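Local coordinates for protein sulfotransferase (Mycobacterium tuberculosis, PDB 2ZQ5) that probably transfers a sulfuryl group from an activated donor to an as yet undefined acceptor, at residues T21-L26 and A68-L73; D34-A39 and Q180-V185. All blocks are in the same frame, centred on the assembly; numbering follows the deposited sequence.

In the fold
Contacts 1 and 2 are neighbours, their centres about 16 Å apart, and Arg72 joins them. In contact 1 helix 55-81 receives the end of helix 13-24 at the surface; from the same turn Arg72 runs inward to contact 2, where the start of helix 36-50 meets residues 180-185. Arg72 NH1 lies 2.8 Å from Asp34 OD2 in a salt bridge and also probably hydrogen-bonds Gln180 O, while the guanidinium makes a cation-pi contact with Tyr36. The centre of contact 1 is about 20 Å from that of the chain, the centre of contact 2 about 14 Å. Neither contact has an annotated site.

Contact 1. Residues T21-L26 and A68-L73; sequences TKLVGL and ALVARL
The last turn of helix 13-24 and the two residues that follow it rest against the middle of helix 55-81, with Val24 CA 7.3 Å from Val70 CA and Leu26 CA closer still to Leu73 CA, at 6.3 Å. Gly25, with a positive phi of 82°, ends the helix and turns the chain so that Leu26 comes back over Leu73. The turn is tied from within: Gly25 N donates to Thr21 O, and Thr21 OG1 donates to Leu26 O, lying in the plane of that carbonyl at 2.8 Å. No hydrogen bond spans the two segments, and the join is made by branched aliphatic side chains. Val70 spreads its two methyls between neighbours: CG1, anti to the backbone N (chi1 167°), meets Val24 CG1 at 3.8 Å, while CG2 touches CD2 of Leu23, whose side chain crosses it at about a right angle. The other methyl of Val24, CG2, sits obliquely against Leu73 CD1. Leu73 is the buried member of the group. Its CD1 also approaches Leu26 O to 3.5 Å, so an apolar methyl lies beside the same carbonyl oxygen that accepts the Thr21 hydroxyl. Leu26 in turn lays CB alongside CB and CD2 of Leu73 and carries CD1 onward to Leu73 O, 3.7 Å away. Ala20 extends the patch at Val70, and Phe29 adds to it at Leu73. This is a glycine-terminated helix end packed on a second helix, a surface helix-helix contact within the helical N-terminal part of this sulfotransferase.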
ATOM      1  N   THR A  21      -5.971 -17.124 -14.620  1.00  9.00           N
ATOM      2  CA  THR A  21      -7.033 -17.365 -15.592  1.00 10.54           C
ATOM      3  C   THR A  21      -7.913 -18.544 -15.181  1.00 11.92           C
ATOM      4  O   THR A  21      -9.123 -18.533 -15.406  1.00 12.44           O
ATOM      5  CB  THR A  21      -6.446 -17.631 -16.992  1.00 10.83           C
ATOM      6  OG1 THR A  21      -5.871 -16.421 -17.499  1.00 11.18           O
ATOM      7  CG2 THR A  21      -7.529 -18.113 -17.949  1.00 10.67           C
ATOM      8  N   LYS A  22      -7.309 -19.558 -14.574  1.00 12.19           N
ATOM      9  CA  LYS A  22      -8.062 -20.727 -14.144  1.00 12.48           C
ATOM     10  C   LYS A  22      -9.072 -20.354 -13.064  1.00 12.80           C
ATOM     11  O   LYS A  22     -10.190 -20.867 -13.041  1.00 16.28           O
ATOM     12  CB  LYS A  22      -7.108 -21.801 -13.616  1.00 12.90           C
ATOM     13  CG  LYS A  22      -7.788 -23.085 -13.164  1.00 17.40           C
ATOM     14  CD  LYS A  22      -6.771 -24.054 -12.588  1.00 20.13           C
ATOM     15  CE  LYS A  22      -7.427 -25.322 -12.071  1.00 23.40           C
ATOM     16  NZ  LYS A  22      -6.428 -26.224 -11.432  1.00 25.53           N
ATOM     17  N   LEU A  23      -8.682 -19.438 -12.183  1.00 11.96           N
ATOM     18  CA  LEU A  23      -9.547 -19.018 -11.090  1.00 11.80           C
ATOM     19  C   LEU A  23     -10.772 -18.196 -11.499  1.00 13.22           C
ATOM     20  O   LEU A  23     -11.887 -18.495 -11.076  1.00 14.26           O
ATOM     21  CB  LEU A  23      -8.730 -18.238 -10.053  1.00 13.38           C
ATOM     22  CG  LEU A  23      -9.453 -17.849  -8.764  1.00 14.01           C
ATOM     23  CD1 LEU A  23      -9.878 -19.102  -8.011  1.00 17.25           C
ATOM     24  CD2 LEU A  23      -8.531 -16.999  -7.900  1.00 16.27           C
ATOM     25  N   VAL A  24     -10.576 -17.167 -12.321  1.00 11.96           N
ATOM     26  CA  VAL A  24     -11.693 -16.316 -12.724  1.00 13.14           C
ATOM     27  C   VAL A  24     -12.176 -16.473 -14.164  1.00 12.42           C
ATOM     28  O   VAL A  24     -13.237 -15.958 -14.522  1.00 13.35           O
ATOM     29  CB  VAL A  24     -11.375 -14.825 -12.472  1.00 12.00           C
ATOM     30  CG1 VAL A  24     -11.255 -14.570 -10.974  1.00 14.33           C
ATOM     31  CG2 VAL A  24     -10.086 -14.433 -13.180  1.00 11.12           C
ATOM     32  N   GLY A  25     -11.404 -17.172 -14.989  1.00 11.39           N
ATOM     33  CA  GLY A  25     -11.813 -17.382 -16.368  1.00 12.93           C
ATOM     34  C   GLY A  25     -11.504 -16.244 -17.322  1.00 13.50           C
ATOM     35  O   GLY A  25     -11.901 -16.282 -18.486  1.00 15.23           O
ATOM     36  N   LEU A  26     -10.803 -15.225 -16.835  1.00 11.80           N
ATOM     37  CA  LEU A  26     -10.433 -14.081 -17.662  1.00 10.77           C
ATOM     38  C   LEU A  26      -9.014 -14.287 -18.188  1.00 10.85           C
ATOM     39  O   LEU A  26      -8.179 -14.886 -17.503  1.00 10.95           O
ATOM     40  CB  LEU A  26     -10.489 -12.796 -16.833  1.00 11.35           C
ATOM     41  CG  LEU A  26     -11.830 -12.451 -16.189  1.00 11.16           C
ATOM     42  CD1 LEU A  26     -11.660 -11.241 -15.284  1.00 10.26           C
ATOM     43  CD2 LEU A  26     -12.865 -12.176 -17.273  1.00 11.39           C
ATOM     44  N   ALA A  68      -2.331 -10.953  -7.354  1.00  7.37           N
ATOM     45  CA  ALA A  68      -2.014  -9.697  -8.015  1.00  7.39           C
ATOM     46  C   ALA A  68      -2.455  -9.760  -9.475  1.00  7.41           C
ATOM     47  O   ALA A  68      -2.999  -8.792 -10.008  1.00  7.16           O
ATOM     48  CB  ALA A  68      -0.518  -9.420  -7.926  1.00  7.93           C
ATOM     49  N   LEU A  69      -2.228 -10.901 -10.119  1.00  7.56           N
ATOM     50  CA  LEU A  69      -2.605 -11.070 -11.515  1.00  7.29           C
ATOM     51  C   LEU A  69      -4.116 -11.180 -11.685  1.00  7.01           C
ATOM     52  O   LEU A  69      -4.664 -10.726 -12.689  1.00  6.60           O
ATOM     53  CB  LEU A  69      -1.913 -12.297 -12.117  1.00  6.28           C
ATOM     54  CG  LEU A  69      -0.391 -12.171 -12.260  1.00  7.15           C
ATOM     55  CD1 LEU A  69       0.142 -13.383 -13.016  1.00  9.24           C
ATOM     56  CD2 LEU A  69      -0.040 -10.891 -13.005  1.00  9.47           C
ATOM     57  N   VAL A  70      -4.793 -11.778 -10.710  1.00  8.49           N
ATOM     58  CA  VAL A  70      -6.244 -11.884 -10.787  1.00  7.92           C
ATOM     59  C   VAL A  70      -6.821 -10.473 -10.689  1.00  9.35           C
ATOM     60  O   VAL A  70      -7.748 -10.123 -11.419  1.00  8.10           O
ATOM     61  CB  VAL A  70      -6.816 -12.757  -9.649  1.00  7.81           C
ATOM     62  CG1 VAL A  70      -8.330 -12.587  -9.569  1.00  9.65           C
ATOM     63  CG2 VAL A  70      -6.472 -14.217  -9.902  1.00 10.63           C
ATOM     64  N   ALA A  71      -6.262  -9.661  -9.793  1.00  8.49           N
ATOM     65  CA  ALA A  71      -6.715  -8.283  -9.620  1.00  7.28           C
ATOM     66  C   ALA A  71      -6.490  -7.516 -10.921  1.00  7.45           C
ATOM     67  O   ALA A  71      -7.324  -6.701 -11.331  1.00  6.78           O
ATOM     68  CB  ALA A  71      -5.951  -7.615  -8.468  1.00  8.22           C
ATOM     69  N   ARG A  72      -5.355  -7.775 -11.562  1.00  6.83           N
ATOM     70  CA  ARG A  72      -5.024  -7.128 -12.824  1.00  7.10           C
ATOM     71  C   ARG A  72      -6.112  -7.470 -13.849  1.00  6.85           C
ATOM     72  O   ARG A  72      -6.616  -6.593 -14.553  1.00  7.28           O
ATOM     73  CB  ARG A  72      -3.660  -7.614 -13.325  1.00  7.09           C
ATOM     74  CG  ARG A  72      -3.155  -6.854 -14.534  1.00  7.82           C
ATOM     75  CD  ARG A  72      -1.866  -7.448 -15.101  1.00  7.98           C
ATOM     76  NE  ARG A  72      -1.445  -6.683 -16.271  1.00  8.43           N
ATOM     77  CZ  ARG A  72      -0.769  -5.538 -16.219  1.00  8.38           C
ATOM     78  NH1 ARG A  72      -0.409  -5.022 -15.051  1.00  7.91           N
ATOM     79  NH2 ARG A  72      -0.498  -4.883 -17.338  1.00 11.40           N
ATOM     80  N   LEU A  73      -6.474  -8.748 -13.918  1.00  6.89           N
ATOM     81  CA  LEU A  73      -7.511  -9.207 -14.842  1.00  8.31           C
ATOM     82  C   LEU A  73      -8.856  -8.550 -14.551  1.00  7.92           C
ATOM     83  O   LEU A  73      -9.572  -8.165 -15.475  1.00  7.65           O
ATOM     84  CB  LEU A  73      -7.670 -10.728 -14.754  1.00  7.89           C
ATOM     85  CG  LEU A  73      -6.564 -11.596 -15.360  1.00  7.06           C
ATOM     86  CD1 LEU A  73      -6.736 -13.036 -14.897  1.00  7.79           C
ATOM     87  CD2 LEU A  73      -6.604 -11.501 -16.882  1.00  8.31           C
TER

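Contact 2. Residues D34-A39 and Q180-V185; sequences DNYREA and QSLHSV
The first turn of helix 36-50 and the residues just before it lie against the loop that follows helix 175-178, the backbones coming as near as 4.6 Å between Tyr36 CA and Ser181 CA. Asp34 reaches across with CG between its backbone N and carbonyl carbon (chi1 57°), and Ser181 OG donates to Asp34 OD2 at 2.6 Å, on the anti lone pair. The same oxygen forms a salt bridge with Arg72, so it is gripped by two donors, which would favour the ionised carboxylate. Next to this pair, Tyr36 CA makes a bent CA-H...O contact with Ser181 O, 3.4 Å away. That carbonyl also takes the N-H of His183 ND1 at 2.7 Å, from above its plane. The contact thus joins the start of helix 36-50, in the N-terminal part, to a buried loop within the sulfotransferase family region. His183 is held at both nitrogens: at the ring edge, in plane, a water bridges NE2 to Asn35 ND2. His183 CE1 has Asn35 O at the ring edge, in plane, and His183 CE1 also comes within 3.4 Å of Asp34 O. Asn35 ND2 further donates to Glu38 OE1. Leu182 runs side by side with Tyr36, Leu182 CD2 lying 4.0 Å from Tyr36 CD1 at the ring edge, and the phenol OH hydrogen-bonds His17 NE2. Ala39 CB lies against the loop, 3.7 Å from Leu182 CB and 3.4 Å from Leu182 O, a carbonyl hydrogen-bonded to Tyr196 OH.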
ATOM      1  N   ASP A  34       2.960  -1.105 -18.312  1.00 13.02           N
ATOM      2  CA  ASP A  34       3.432  -0.800 -16.968  1.00 11.44           C
ATOM      3  C   ASP A  34       4.624  -1.675 -16.583  1.00 11.20           C
ATOM      4  O   ASP A  34       5.073  -1.670 -15.438  1.00 11.21           O
ATOM      5  CB  ASP A  34       2.289  -0.918 -15.942  1.00  9.72           C
ATOM      6  CG  ASP A  34       1.634  -2.285 -15.925  1.00 10.90           C
ATOM      7  OD1 ASP A  34       1.776  -3.047 -16.904  1.00 12.67           O
ATOM      8  OD2 ASP A  34       0.951  -2.587 -14.921  1.00  8.16           O
ATOM      9  N   ASN A  35       5.140  -2.409 -17.566  1.00  9.79           N
ATOM     10  CA  ASN A  35       6.307  -3.267 -17.383  1.00 10.14           C
ATOM     11  C   ASN A  35       6.133  -4.292 -16.263  1.00  8.93           C
ATOM     12  O   ASN A  35       7.084  -4.618 -15.557  1.00 10.33           O
ATOM     13  CB  ASN A  35       7.535  -2.388 -17.112  1.00 11.27           C
ATOM     14  CG  ASN A  35       8.838  -3.083 -17.438  1.00 10.84           C
ATOM     15  OD1 ASN A  35       8.941  -3.786 -18.442  1.00 13.57           O
ATOM     16  ND2 ASN A  35       9.853  -2.871 -16.603  1.00  9.74           N
ATOM     17  N   TYR A  36       4.924  -4.823 -16.120  1.00  8.11           N
ATOM     18  CA  TYR A  36       4.651  -5.790 -15.066  1.00  7.80           C
ATOM     19  C   TYR A  36       5.318  -7.144 -15.295  1.00  8.03           C
ATOM     20  O   TYR A  36       5.655  -7.841 -14.338  1.00  8.86           O
ATOM     21  CB  TYR A  36       3.133  -5.959 -14.886  1.00  7.85           C
ATOM     22  CG  TYR A  36       2.493  -7.025 -15.748  1.00  6.44           C
ATOM     23  CD1 TYR A  36       2.316  -8.322 -15.264  1.00  8.19           C
ATOM     24  CD2 TYR A  36       2.068  -6.740 -17.047  1.00  7.15           C
ATOM     25  CE1 TYR A  36       1.732  -9.308 -16.052  1.00  8.94           C
ATOM     26  CE2 TYR A  36       1.482  -7.717 -17.840  1.00  8.32           C
ATOM     27  CZ  TYR A  36       1.318  -8.998 -17.339  1.00  8.44           C
ATOM     28  OH  TYR A  36       0.753  -9.973 -18.131  1.00 11.02           O
ATOM     29  N   ARG A  37       5.518  -7.521 -16.554  1.00  8.87           N
ATOM     30  CA  ARG A  37       6.151  -8.800 -16.842  1.00 10.57           C
ATOM     31  C   ARG A  37       7.599  -8.842 -16.364  1.00  9.18           C
ATOM     32  O   ARG A  37       8.016  -9.819 -15.739  1.00 11.21           O
ATOM     33  CB  ARG A  37       6.078  -9.110 -18.338  1.00 13.43           C
ATOM     34  CG  ARG A  37       4.707  -9.589 -18.791  1.00 19.05           C
ATOM     35  CD  ARG A  37       4.692  -9.899 -20.278  1.00 23.59           C
ATOM     36  NE  ARG A  37       3.483 -10.613 -20.684  1.00 29.16           N
ATOM     37  CZ  ARG A  37       3.167 -11.841 -20.283  1.00 30.81           C
ATOM     38  NH1 ARG A  37       3.970 -12.503 -19.461  1.00 33.03           N
ATOM     39  NH2 ARG A  37       2.048 -12.412 -20.707  1.00 33.37           N
ATOM     40  N   GLU A  38       8.362  -7.792 -16.653  1.00  9.17           N
ATOM     41  CA  GLU A  38       9.757  -7.749 -16.215  1.00  9.51           C
ATOM     42  C   GLU A  38       9.791  -7.744 -14.691  1.00  9.24           C
ATOM     43  O   GLU A  38      10.594  -8.447 -14.075  1.00  9.72           O
ATOM     44  CB  GLU A  38      10.476  -6.494 -16.726  1.00  9.89           C
ATOM     45  CG  GLU A  38      11.992  -6.549 -16.489  1.00 12.05           C
ATOM     46  CD  GLU A  38      12.698  -5.212 -16.671  1.00 14.28           C
ATOM     47  OE1 GLU A  38      12.164  -4.332 -17.373  1.00 15.25           O
ATOM     48  OE2 GLU A  38      13.807  -5.045 -16.116  1.00 16.96           O
ATOM     49  N   ALA A  39       8.918  -6.945 -14.089  1.00  7.58           N
ATOM     50  CA  ALA A  39       8.856  -6.846 -12.637  1.00  7.76           C
ATOM     51  C   ALA A  39       8.587  -8.211 -12.011  1.00  7.65           C
ATOM     52  O   ALA A  39       9.255  -8.602 -11.056  1.00  7.22           O
ATOM     53  CB  ALA A  39       7.770  -5.853 -12.227  1.00  6.57           C
ATOM     54  N   GLN A 180      -0.820  -4.800  -9.012  1.00  6.35           N
ATOM     55  CA  GLN A 180      -1.251  -5.214 -10.346  1.00  5.20           C
ATOM     56  C   GLN A 180      -0.107  -5.075 -11.352  1.00  5.38           C
ATOM     57  O   GLN A 180      -0.050  -5.808 -12.344  1.00  6.17           O
ATOM     58  CB  GLN A 180      -2.448  -4.374 -10.813  1.00  5.20           C
ATOM     59  CG  GLN A 180      -3.742  -4.656 -10.068  1.00  5.18           C
ATOM     60  CD  GLN A 180      -4.940  -3.970 -10.703  1.00  5.54           C
ATOM     61  OE1 GLN A 180      -4.885  -3.537 -11.856  1.00  6.40           O
ATOM     62  NE2 GLN A 180      -6.035  -3.882  -9.958  1.00  5.19           N
ATOM     63  N   SER A 181       0.800  -4.137 -11.077  1.00  6.35           N
ATOM     64  CA  SER A 181       1.964  -3.869 -11.927  1.00  5.60           C
ATOM     65  C   SER A 181       3.223  -4.530 -11.366  1.00  5.56           C
ATOM     66  O   SER A 181       4.310  -4.396 -11.938  1.00  7.36           O
ATOM     67  CB  SER A 181       2.220  -2.363 -12.010  1.00  6.32           C
ATOM     68  OG  SER A 181       1.081  -1.657 -12.466  1.00  6.94           O
ATOM     69  N   LEU A 182       3.072  -5.234 -10.251  1.00  6.65           N
ATOM     70  CA  LEU A 182       4.189  -5.888  -9.576  1.00  5.97           C
ATOM     71  C   LEU A 182       5.304  -4.905  -9.209  1.00  7.24           C
ATOM     72  O   LEU A 182       6.480  -5.270  -9.167  1.00  6.51           O
ATOM     73  CB  LEU A 182       4.750  -7.053 -10.409  1.00  8.27           C
ATOM     74  CG  LEU A 182       3.962  -8.378 -10.406  1.00  8.86           C
ATOM     75  CD1 LEU A 182       3.594  -8.771  -8.976  1.00  9.88           C
ATOM     76  CD2 LEU A 182       2.709  -8.239 -11.248  1.00  8.83           C
ATOM     77  N   HIS A 183       4.916  -3.654  -8.962  1.00  6.91           N
ATOM     78  CA  HIS A 183       5.839  -2.600  -8.527  1.00  6.34           C
ATOM     79  C   HIS A 183       5.333  -2.204  -7.145  1.00  6.22           C
ATOM     80  O   HIS A 183       4.317  -1.516  -7.019  1.00  6.28           O
ATOM     81  CB  HIS A 183       5.790  -1.375  -9.451  1.00  6.37           C
ATOM     82  CG  HIS A 183       6.551  -1.542 -10.731  1.00  5.92           C
ATOM     83  ND1 HIS A 183       6.158  -2.410 -11.727  1.00  6.01           N
ATOM     84  CD2 HIS A 183       7.670  -0.929 -11.188  1.00  7.33           C
ATOM     85  CE1 HIS A 183       6.999  -2.323 -12.742  1.00  6.44           C
ATOM     86  NE2 HIS A 183       7.925  -1.431 -12.441  1.00  7.39           N
ATOM     87  N   SER A 184       6.038  -2.635  -6.106  1.00  5.16           N
ATOM     88  CA  SER A 184       5.607  -2.353  -4.741  1.00  5.94           C
ATOM     89  C   SER A 184       6.737  -2.540  -3.742  1.00  6.49           C
ATOM     90  O   SER A 184       7.547  -3.454  -3.886  1.00  6.65           O
ATOM     91  CB  SER A 184       4.447  -3.288  -4.380  1.00  7.46           C
ATOM     92  OG  SER A 184       4.064  -3.145  -3.024  1.00  6.74           O
ATOM     93  N   VAL A 185       6.800  -1.676  -2.732  1.00  6.25           N
ATOM     94  CA  VAL A 185       7.838  -1.824  -1.717  1.00  6.90           C
ATOM     95  C   VAL A 185       7.363  -2.756  -0.601  1.00  7.75           C
ATOM     96  O   VAL A 185       8.063  -2.956   0.393  1.00  8.01           O
ATOM     97  CB  VAL A 185       8.271  -0.460  -1.109  1.00  6.50           C
ATOM     98  CG1 VAL A 185       8.967   0.381  -2.169  1.00 10.83           C
ATOM     99  CG2 VAL A 185       7.072   0.278  -0.540  1.00  9.63           C
TER
HETATM  100  O   HOH W   1       9.692  -0.928 -14.489  1.00 10.21           O